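Local coordinates for protein LpxE (Aquifex aeolicus, PDB 6EBU) that probably hydrolyses phosphate esters as a membrane-embedded lipid A 1-phosphatase of the PAP2 superfamily, at residues 108-113 and 141-146. The protein carries 1 engineered substitution. Sequence-based numbering, arbitrary orientation.
Sequences GDTAMA and YERIYA. With BOG (octyl beta-D-glucopyranoside), chain F; BOG (octyl beta-D-glucopyranoside), chain D; SO4 (sulfate ion), chain B.
Asp109 and Arg143 meet at about a right angle, with OD2 of the carboxylate over the centre of one guanidinium face. OD2 lies 3.2 Å from CZ of Arg143, well above the guanidinium plane, so no N-H points at it; the attraction is one of charge alone. The long arginine chain, bent at chi2 (-45°) and chi3 (-85°), keeps its N-H groups for partners at the edge. NE gives a hydrogen bond to O1 of the sulfate (3.2 Å), and NH2 gives a second to the same oxygen (3.0 Å). NH1 turns to Glu142, whose OE1 accepts through its syn lone pair, nearly in the guanidinium plane, in a salt bridge of 2.8 Å. A water lies 2.7 Å from OD2 of Asp109 and also reaches OE2 of Glu142, between the two acids. Thr110 brings its OG1, which is hydrogen-bonded to Ser107, alongside CG of Arg143 at 3.8 Å. Side-chain-free Gly108 lets the anion close to the helix start, where its N donates almost straight to sulfate O3 (3.0 Å); a CB would crowd O4. An alanine in place of Arg143 would probably deprive the sulfate of two bent hydrogen bonds to O1 and leave the carboxylates of Asp109 and Glu142 without their shared cation. Lys79, Arg86 and His149 complete the sulfate site, which probably mimics substrate phosphate. The site has the PAP2 signature layout, KX6RP, PSGH and SRX5HX3D, with Asp109, probably the engineered substitution, at the usual histidine and Glu142 at the usual serine.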
ATOM      1  N   GLY A 108      -0.462   1.260   5.035  1.00 33.21           N
ATOM      2  CA  GLY A 108      -0.027  -0.106   5.284  1.00 34.93           C
ATOM      3  C   GLY A 108      -0.307  -1.041   4.123  1.00 31.54           C
ATOM      4  O   GLY A 108       0.488  -1.940   3.837  1.00 38.42           O
ATOM      5  N   ASP A 109      -1.442  -0.853   3.443  1.00 34.06           N
ATOM      6  CA  ASP A 109      -1.745  -1.670   2.272  1.00 30.88           C
ATOM      7  C   ASP A 109      -0.724  -1.445   1.165  1.00 33.97           C
ATOM      8  O   ASP A 109      -0.294  -2.396   0.502  1.00 35.43           O
ATOM      9  CB  ASP A 109      -3.147  -1.359   1.754  1.00 32.94           C
ATOM     10  CG  ASP A 109      -4.229  -1.920   2.639  1.00 49.36           C
ATOM     11  OD1 ASP A 109      -3.895  -2.560   3.661  1.00 52.25           O
ATOM     12  OD2 ASP A 109      -5.414  -1.719   2.307  1.00 49.00           O
ATOM     13  N   THR A 110      -0.336  -0.188   0.944  1.00 29.49           N
ATOM     14  CA  THR A 110       0.680   0.107  -0.060  1.00 32.73           C
ATOM     15  C   THR A 110       2.030  -0.485   0.331  1.00 30.02           C
ATOM     16  O   THR A 110       2.730  -1.057  -0.512  1.00 32.33           O
ATOM     17  CB  THR A 110       0.787   1.618  -0.262  1.00 32.09           C
ATOM     18  OG1 THR A 110      -0.509   2.150  -0.570  1.00 42.36           O
ATOM     19  CG2 THR A 110       1.743   1.943  -1.396  1.00 34.44           C
ATOM     20  N   ALA A 111       2.402  -0.373   1.608  1.00 28.25           N
ATOM     21  CA  ALA A 111       3.683  -0.906   2.061  1.00 26.98           C
ATOM     22  C   ALA A 111       3.746  -2.421   1.886  1.00 33.77           C
ATOM     23  O   ALA A 111       4.750  -2.960   1.405  1.00 36.91           O
ATOM     24  CB  ALA A 111       3.922  -0.514   3.520  1.00 26.00           C
ATOM     25  N   MET A 112       2.678  -3.126   2.269  1.00 39.38           N
ATOM     26  CA  MET A 112       2.647  -4.576   2.100  1.00 41.17           C
ATOM     27  C   MET A 112       2.690  -4.959   0.626  1.00 34.19           C
ATOM     28  O   MET A 112       3.420  -5.880   0.235  1.00 31.78           O
ATOM     29  CB  MET A 112       1.398  -5.159   2.767  1.00 34.54           C
ATOM     30  CG  MET A 112       1.320  -6.681   2.721  1.00 31.74           C
ATOM     31  SD  MET A 112      -0.366  -7.330   2.814  1.00 29.27           S
ATOM     32  CE  MET A 112      -0.953  -6.992   1.157  1.00 36.63           C
ATOM     33  N   ALA A 113       1.919  -4.259  -0.209  1.00 29.29           N
ATOM     34  CA  ALA A 113       1.870  -4.592  -1.629  1.00 34.53           C
ATOM     35  C   ALA A 113       3.225  -4.386  -2.294  1.00 30.07           C
ATOM     36  O   ALA A 113       3.654  -5.209  -3.111  1.00 36.81           O
ATOM     37  CB  ALA A 113       0.792  -3.760  -2.325  1.00 28.87           C
ATOM     38  N   TYR A 141      -2.760   3.455  -5.726  1.00 34.74           N
ATOM     39  CA  TYR A 141      -3.774   4.298  -6.350  1.00 37.42           C
ATOM     40  C   TYR A 141      -5.146   4.050  -5.737  1.00 35.35           C
ATOM     41  O   TYR A 141      -5.947   4.982  -5.591  1.00 39.64           O
ATOM     42  CB  TYR A 141      -3.806   4.054  -7.861  1.00 37.15           C
ATOM     43  CG  TYR A 141      -4.556   5.112  -8.644  1.00 36.92           C
ATOM     44  CD1 TYR A 141      -5.946   5.132  -8.669  1.00 30.92           C
ATOM     45  CD2 TYR A 141      -3.876   6.091  -9.359  1.00 38.85           C
ATOM     46  CE1 TYR A 141      -6.636   6.095  -9.377  1.00 37.18           C
ATOM     47  CE2 TYR A 141      -4.559   7.060 -10.074  1.00 41.34           C
ATOM     48  CZ  TYR A 141      -5.939   7.055 -10.080  1.00 46.45           C
ATOM     49  OH  TYR A 141      -6.629   8.012 -10.787  1.00 42.80           O
ATOM     50  N   GLU A 142      -5.432   2.800  -5.367  1.00 36.54           N
ATOM     51  CA  GLU A 142      -6.740   2.478  -4.804  1.00 36.02           C
ATOM     52  C   GLU A 142      -6.970   3.199  -3.480  1.00 36.39           C
ATOM     53  O   GLU A 142      -8.080   3.672  -3.208  1.00 36.09           O
ATOM     54  CB  GLU A 142      -6.872   0.965  -4.629  1.00 36.83           C
ATOM     55  CG  GLU A 142      -8.080   0.524  -3.832  1.00 36.67           C
ATOM     56  CD  GLU A 142      -7.697  -0.001  -2.465  1.00 38.93           C
ATOM     57  OE1 GLU A 142      -8.173   0.555  -1.454  1.00 44.26           O
ATOM     58  OE2 GLU A 142      -6.908  -0.965  -2.405  1.00 45.06           O
ATOM     59  N   ARG A 143      -5.930   3.305  -2.648  1.00 34.61           N
ATOM     60  CA  ARG A 143      -6.088   3.967  -1.355  1.00 33.91           C
ATOM     61  C   ARG A 143      -6.473   5.432  -1.528  1.00 33.23           C
ATOM     62  O   ARG A 143      -7.308   5.955  -0.781  1.00 33.05           O
ATOM     63  CB  ARG A 143      -4.800   3.844  -0.536  1.00 37.20           C
ATOM     64  CG  ARG A 143      -4.315   2.414  -0.326  1.00 30.01           C
ATOM     65  CD  ARG A 143      -5.454   1.496   0.074  1.00 36.12           C
ATOM     66  NE  ARG A 143      -5.702   1.522   1.511  1.00 41.06           N
ATOM     67  CZ  ARG A 143      -6.843   1.152   2.080  1.00 37.90           C
ATOM     68  NH1 ARG A 143      -7.852   0.730   1.332  1.00 39.07           N
ATOM     69  NH2 ARG A 143      -6.977   1.209   3.400  1.00 45.07           N
ATOM     70  N   ILE A 144      -5.879   6.110  -2.511  1.00 34.47           N
ATOM     71  CA  ILE A 144      -6.220   7.507  -2.757  1.00 28.34           C
ATOM     72  C   ILE A 144      -7.602   7.614  -3.387  1.00 38.28           C
ATOM     73  O   ILE A 144      -8.407   8.471  -3.007  1.00 42.29           O
ATOM     74  CB  ILE A 144      -5.145   8.174  -3.632  1.00 38.46           C
ATOM     75  CG1 ILE A 144      -3.750   7.874  -3.083  1.00 35.90           C
ATOM     76  CG2 ILE A 144      -5.374   9.679  -3.711  1.00 32.31           C
ATOM     77  CD1 ILE A 144      -2.637   8.391  -3.951  1.00 41.34           C
ATOM     78  N   TYR A 145      -7.901   6.743  -4.357  1.00 40.25           N
ATOM     79  CA  TYR A 145      -9.214   6.767  -4.990  1.00 34.15           C
ATOM     80  C   TYR A 145     -10.324   6.499  -3.983  1.00 38.12           C
ATOM     81  O   TYR A 145     -11.416   7.073  -4.095  1.00 38.66           O
ATOM     82  CB  TYR A 145      -9.273   5.747  -6.130  1.00 36.48           C
ATOM     83  CG  TYR A 145     -10.573   5.790  -6.901  1.00 32.70           C
ATOM     84  CD1 TYR A 145     -10.727   6.634  -7.994  1.00 38.24           C
ATOM     85  CD2 TYR A 145     -11.652   5.001  -6.525  1.00 31.16           C
ATOM     86  CE1 TYR A 145     -11.918   6.685  -8.695  1.00 33.44           C
ATOM     87  CE2 TYR A 145     -12.843   5.044  -7.218  1.00 37.11           C
ATOM     88  CZ  TYR A 145     -12.973   5.889  -8.302  1.00 39.45           C
ATOM     89  OH  TYR A 145     -14.163   5.939  -8.993  1.00 37.42           O
ATOM     90  N   ALA A 146     -10.071   5.636  -2.999  1.00 38.91           N
ATOM     91  CA  ALA A 146     -11.060   5.362  -1.967  1.00 35.13           C
ATOM     92  C   ALA A 146     -11.236   6.520  -0.994  1.00 35.79           C
ATOM     93  O   ALA A 146     -12.175   6.493  -0.191  1.00 40.92           O
ATOM     94  CB  ALA A 146     -10.676   4.096  -1.198  1.00 40.83           C
TER
HETATM   95  O1  BOG F 205      -6.592  -1.792   7.142  0.62 59.97           O
HETATM   96  C1' BOG F 205      -6.306  -2.522   5.950  0.62 60.75           C
HETATM   97  C2' BOG F 205      -7.608  -3.164   5.421  0.62 59.88           C
HETATM   98  C3' BOG F 205      -7.524  -3.320   3.870  0.62 53.96           C
HETATM   99  C4' BOG F 205      -8.801  -2.734   3.208  0.62 58.28           C
HETATM  100  C5' BOG F 205      -9.187  -1.404   3.893  0.62 56.07           C
HETATM  101  C6' BOG F 205     -10.629  -1.017   3.504  0.62 58.18           C
HETATM  102  C7' BOG F 205     -11.630  -1.814   4.337  0.62 58.42           C
HETATM  103  C8' BOG F 205     -11.529  -1.388   5.803  0.62 56.78           C
HETATM  104  O1  BOG D 203       7.680   5.425  -5.096  0.58 57.18           O
HETATM  105  C1' BOG D 203       6.660   4.925  -5.959  0.58 60.36           C
HETATM  106  C2' BOG D 203       5.274   5.292  -5.385  0.58 56.60           C
HETATM  107  C3' BOG D 203       4.149   4.575  -6.199  0.58 53.31           C
HETATM  108  C4' BOG D 203       2.778   4.856  -5.526  0.58 48.14           C
HETATM  109  C5' BOG D 203       1.648   4.712  -6.567  0.58 47.39           C
HETATM  110  C6' BOG D 203       0.472   5.633  -6.182  0.58 47.15           C
HETATM  111  C7' BOG D 203       0.115   6.522  -7.371  0.58 51.10           C
HETATM  112  C8' BOG D 203      -1.243   7.183  -7.130  0.58 45.33           C
HETATM  113  S   SO4 B 201      -4.018   1.310   5.764  1.00 53.74           S
HETATM  114  O1  SO4 B 201      -4.120   1.396   4.308  1.00 53.58           O
HETATM  115  O2  SO4 B 201      -5.300   1.655   6.366  1.00 53.46           O
HETATM  116  O3  SO4 B 201      -2.993   2.245   6.221  1.00 52.52           O
HETATM  117  O4  SO4 B 201      -3.648  -0.049   6.149  1.00 51.47           O
HETATM  118  O   HOH W   1      -6.239  -2.240  -0.260  1.00 36.48           O